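Local coordinates for protein putative neuraminyllactose-binding hemagglutinin homolog (Helicobacter pylori, PDB 3BGH) that probably acts as an outer-membrane lipoprotein adhesin of the flagellar sheath that may bind neuraminyllactose, at residues K34-K45 against K75-A85. Residues are numbered along the deposited sequence; the frame is centred on the assembly and turned at random.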
loop_
_atom_site.group_PDB
_atom_site.type_symbol
_atom_site.label_atom_id
_atom_site.label_comp_id
_atom_site.label_asym_id
_atom_site.label_seq_id
_atom_site.Cartn_x
_atom_site.Cartn_y
_atom_site.Cartn_z
ATOM N N LYS A 34 -30.754 -22.706 5.708
ATOM C CA LYS A 34 -30.562 -21.562 6.611
ATOM C C LYS A 34 -30.025 -21.980 7.982
ATOM O O LYS A 34 -30.766 -22.550 8.784
ATOM C CB LYS A 34 -31.858 -20.740 6.741
ATOM C CG LYS A 34 -32.166 -19.846 5.491
ATOM C CD LYS A 34 -33.620 -19.348 5.454
ATOM C CE LYS A 34 -34.562 -20.351 4.758
ATOM N NZ LYS A 34 -35.858 -20.567 5.504
ATOM N N ASN A 35 -28.742 -21.704 8.241
ATOM C CA ASN A 35 -28.029 -22.287 9.402
ATOM C C ASN A 35 -28.235 -21.563 10.721
ATOM O O ASN A 35 -27.721 -21.990 11.760
ATOM C CB ASN A 35 -26.534 -22.463 9.120
ATOM C CG ASN A 35 -25.820 -21.144 8.838
ATOM O OD1 ASN A 35 -26.143 -20.081 9.390
ATOM N ND2 ASN A 35 -24.827 -21.220 7.976
ATOM N N SER A 36 -28.964 -20.456 10.657
ATOM C CA SER A 36 -29.496 -19.784 11.841
ATOM C C SER A 36 -28.594 -18.713 12.477
ATOM O O SER A 36 -29.039 -17.954 13.342
ATOM C CB SER A 36 -29.983 -20.805 12.900
ATOM O OG SER A 36 -30.703 -21.892 12.307
ATOM N N HIS A 37 -27.337 -18.643 12.051
ATOM C CA HIS A 37 -26.427 -17.601 12.541
ATOM C C HIS A 37 -26.630 -16.268 11.808
ATOM O O HIS A 37 -26.838 -16.257 10.587
ATOM C CB HIS A 37 -25.001 -18.080 12.394
ATOM C CG HIS A 37 -24.752 -19.416 13.020
ATOM N ND1 HIS A 37 -24.575 -20.563 12.276
ATOM C CD2 HIS A 37 -24.647 -19.787 14.318
ATOM C CE1 HIS A 37 -24.354 -21.580 13.091
ATOM N NE2 HIS A 37 -24.396 -21.136 14.334
ATOM N N LEU A 38 -26.608 -15.155 12.550
ATOM C CA LEU A 38 -26.669 -13.791 11.963
ATOM C C LEU A 38 -25.281 -13.091 11.973
ATOM O O LEU A 38 -24.648 -13.007 13.034
ATOM C CB LEU A 38 -27.680 -12.913 12.720
ATOM C CG LEU A 38 -27.595 -11.390 12.504
ATOM C CD1 LEU A 38 -28.064 -10.958 11.123
ATOM C CD2 LEU A 38 -28.362 -10.604 13.560
ATOM N N VAL A 39 -24.826 -12.580 10.822
ATOM C CA VAL A 39 -23.584 -11.762 10.780
ATOM C C VAL A 39 -23.850 -10.309 10.391
ATOM O O VAL A 39 -24.601 -10.037 9.460
ATOM C CB VAL A 39 -22.468 -12.350 9.858
ATOM C CG1 VAL A 39 -22.393 -13.861 9.961
ATOM C CG2 VAL A 39 -22.669 -11.946 8.439
ATOM N N VAL A 40 -23.237 -9.385 11.108
ATOM C CA VAL A 40 -23.318 -7.977 10.767
ATOM C C VAL A 40 -22.210 -7.618 9.768
ATOM O O VAL A 40 -21.037 -7.897 10.000
ATOM C CB VAL A 40 -23.179 -7.109 12.017
ATOM C CG1 VAL A 40 -23.210 -5.644 11.657
ATOM C CG2 VAL A 40 -24.276 -7.401 12.966
ATOM N N LEU A 41 -22.594 -7.004 8.651
ATOM C CA LEU A 41 -21.637 -6.596 7.638
ATOM C C LEU A 41 -21.607 -5.089 7.565
ATOM O O LEU A 41 -22.636 -4.475 7.336
ATOM C CB LEU A 41 -22.039 -7.176 6.295
ATOM C CG LEU A 41 -20.905 -7.365 5.303
ATOM C CD1 LEU A 41 -20.061 -8.517 5.796
ATOM C CD2 LEU A 41 -21.447 -7.640 3.914
ATOM N N ILE A 42 -20.440 -4.499 7.789
ATOM C CA ILE A 42 -20.253 -3.045 7.743
ATOM C C ILE A 42 -19.708 -2.652 6.367
ATOM O O ILE A 42 -19.001 -3.441 5.753
ATOM C CB ILE A 42 -19.315 -2.574 8.862
ATOM C CG1 ILE A 42 -19.951 -2.907 10.202
ATOM C CG2 ILE A 42 -19.067 -1.085 8.804
ATOM C CD1 ILE A 42 -19.214 -2.347 11.367
ATOM N N GLU A 43 -20.073 -1.465 5.870
ATOM C CA GLU A 43 -19.683 -1.040 4.532
ATOM C C GLU A 43 -18.158 -0.894 4.538
ATOM O O GLU A 43 -17.637 -0.234 5.428
ATOM C CB GLU A 43 -20.373 0.288 4.147
ATOM C CG GLU A 43 -20.271 0.700 2.638
ATOM C CD GLU A 43 -21.097 1.970 2.272
ATOM O OE1 GLU A 43 -20.910 3.047 2.918
ATOM O OE2 GLU A 43 -21.907 1.900 1.307
ATOM N N PRO A 44 -17.452 -1.517 3.566
ATOM C CA PRO A 44 -15.992 -1.536 3.554
ATOM C C PRO A 44 -15.447 -0.131 3.351
ATOM O O PRO A 44 -15.995 0.630 2.552
ATOM C CB PRO A 44 -15.652 -2.395 2.325
ATOM C CG PRO A 44 -16.841 -3.183 2.049
ATOM C CD PRO A 44 -17.981 -2.228 2.394
ATOM N N LYS A 45 -14.413 0.210 4.104
ATOM C CA LYS A 45 -13.678 1.466 3.955
ATOM C C LYS A 45 -12.360 1.227 3.214
ATOM O O LYS A 45 -11.410 0.732 3.821
ATOM C CB LYS A 45 -13.368 2.028 5.340
ATOM C CG LYS A 45 -14.319 3.085 5.809
ATOM C CD LYS A 45 -15.617 2.513 6.371
ATOM C CE LYS A 45 -16.642 3.647 6.679
ATOM N NZ LYS A 45 -18.046 3.124 6.602
ATOM N N LYS A 75 -25.168 -19.034 1.875
ATOM C CA LYS A 75 -24.415 -19.969 2.696
ATOM C C LYS A 75 -25.161 -20.198 3.993
ATOM O O LYS A 75 -24.709 -20.947 4.862
ATOM C CB LYS A 75 -23.007 -19.431 2.942
ATOM C CG LYS A 75 -21.927 -20.401 2.514
ATOM C CD LYS A 75 -21.630 -20.401 0.998
ATOM C CE LYS A 75 -20.802 -21.629 0.661
ATOM N NZ LYS A 75 -20.337 -21.700 -0.753
ATOM N N GLY A 76 -26.307 -19.531 4.099
ATOM C CA GLY A 76 -27.327 -19.894 5.063
ATOM C C GLY A 76 -27.568 -18.851 6.127
ATOM O O GLY A 76 -28.544 -18.950 6.881
ATOM N N TYR A 77 -26.699 -17.845 6.180
ATOM C CA TYR A 77 -26.724 -16.842 7.238
ATOM C C TYR A 77 -27.789 -15.778 7.046
ATOM O O TYR A 77 -28.278 -15.554 5.941
ATOM C CB TYR A 77 -25.339 -16.177 7.373
ATOM C CG TYR A 77 -24.236 -17.171 7.627
ATOM C CD1 TYR A 77 -23.842 -17.479 8.928
ATOM C CD2 TYR A 77 -23.586 -17.812 6.568
ATOM C CE1 TYR A 77 -22.843 -18.398 9.162
ATOM C CE2 TYR A 77 -22.575 -18.750 6.805
ATOM C CZ TYR A 77 -22.221 -19.031 8.106
ATOM O OH TYR A 77 -21.232 -19.948 8.360
ATOM N N SER A 78 -28.162 -15.126 8.136
ATOM C CA SER A 78 -28.902 -13.874 8.016
ATOM C C SER A 78 -27.821 -12.806 7.976
ATOM O O SER A 78 -26.801 -12.933 8.648
ATOM C CB SER A 78 -29.830 -13.621 9.211
ATOM O OG SER A 78 -30.254 -14.841 9.808
ATOM N N VAL A 79 -28.057 -11.754 7.203
ATOM C CA VAL A 79 -27.078 -10.706 7.041
ATOM C C VAL A 79 -27.732 -9.345 7.290
ATOM O O VAL A 79 -28.713 -9.000 6.639
ATOM C CB VAL A 79 -26.472 -10.741 5.629
ATOM C CG1 VAL A 79 -25.366 -9.739 5.519
ATOM C CG2 VAL A 79 -25.954 -12.116 5.310
ATOM N N SER A 80 -27.175 -8.589 8.232
ATOM C CA SER A 80 -27.599 -7.229 8.501
ATOM C C SER A 80 -26.490 -6.250 8.105
ATOM O O SER A 80 -25.327 -6.416 8.483
ATOM C CB SER A 80 -27.956 -7.056 9.972
ATOM O OG SER A 80 -28.896 -8.038 10.382
ATOM N N GLN A 81 -26.890 -5.235 7.348
ATOM C CA GLN A 81 -26.005 -4.292 6.707
ATOM C C GLN A 81 -26.094 -2.934 7.394
ATOM O O GLN A 81 -27.180 -2.460 7.684
ATOM C CB GLN A 81 -26.417 -4.109 5.245
ATOM C CG GLN A 81 -26.378 -5.325 4.366
ATOM C CD GLN A 81 -26.776 -4.975 2.943
ATOM O OE1 GLN A 81 -27.399 -3.932 2.696
ATOM N NE2 GLN A 81 -26.411 -5.823 1.998
ATOM N N PHE A 82 -24.952 -2.309 7.645
ATOM C CA PHE A 82 -24.915 -0.958 8.205
ATOM C C PHE A 82 -23.746 -0.231 7.571
ATOM O O PHE A 82 -22.899 -0.874 6.952
ATOM C CB PHE A 82 -24.781 -1.012 9.734
ATOM C CG PHE A 82 -25.954 -1.670 10.421
ATOM C CD1 PHE A 82 -27.136 -0.961 10.647
ATOM C CD2 PHE A 82 -25.884 -3.008 10.826
ATOM C CE1 PHE A 82 -28.230 -1.566 11.274
ATOM C CE2 PHE A 82 -26.963 -3.626 11.452
ATOM C CZ PHE A 82 -28.140 -2.899 11.678
ATOM N N LYS A 83 -23.693 1.092 7.692
ATOM C CA LYS A 83 -22.570 1.834 7.119
ATOM C C LYS A 83 -21.442 2.155 8.105
ATOM O O LYS A 83 -20.318 2.425 7.684
ATOM C CB LYS A 83 -23.029 3.089 6.369
ATOM C CG LYS A 83 -23.365 2.792 4.911
ATOM C CD LYS A 83 -23.923 4.012 4.149
ATOM C CE LYS A 83 -24.510 3.558 2.786
ATOM N NZ LYS A 83 -24.961 4.705 1.927
ATOM N N ASP A 84 -21.746 2.128 9.403
ATOM C CA ASP A 84 -20.759 2.333 10.469
ATOM C C ASP A 84 -21.172 1.447 11.650
ATOM O O ASP A 84 -22.350 1.081 11.762
ATOM C CB ASP A 84 -20.691 3.810 10.892
ATOM C CG ASP A 84 -20.157 4.740 9.774
ATOM O OD1 ASP A 84 -19.052 4.503 9.229
ATOM O OD2 ASP A 84 -20.840 5.736 9.448
ATOM N N ALA A 85 -20.222 1.086 12.513
ATOM C CA ALA A 85 -20.518 0.195 13.648
ATOM C C ALA A 85 -21.430 0.849 14.686
ATOM O O ALA A 85 -22.155 0.177 15.418
ATOM C CB ALA A 85 -19.238 -0.301 14.296
#
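Residues 38-42 and 78-82 pair as parallel strands, Leu38 beside Ser78 through Ile42 beside Phe82, with backbone hydrogen bonds given in turn by each strand, from Ser78 N to His37 O through Phe82 N to Leu41 O. They are the two strands of a beta-alpha-beta unit whose helix, 54-73, covers the face carrying Val39, Leu41, Val79 and Gln81. Strand 78-82 is outermost in the sheet of this chain; strand 98-114 flanks 38-48 on its other side.

On the opposite face Leu38 CD1 reaches across to Ser80 OG, 3.1 Å away. Val40 CG1, anti to the backbone N (chi1 178°), meets the edge of the Phe82 ring at CD2, 3.8 Å away. Ile42 CD1 touches Ala85 CB.

Before the strands, Gly76 ends the helix in a Schellman motif, and its O accepts from Asn35 N. Asn35 ND2 lies over one face of the Tyr77 ring, with the amide and ring planes 74° apart. Asn35 OD1 accepts from His37 N in an Asx turn, which helps hold the amide in this orientation.

Further along, Glu43 and Lys83 run alongside each other. Lys45 bends at chi2 (80°) and crosses Asp84 at about a right angle. Its NZ forms a salt bridge with Asp84 OD1 at 3.1 Å, approaching from above the carboxylate plane.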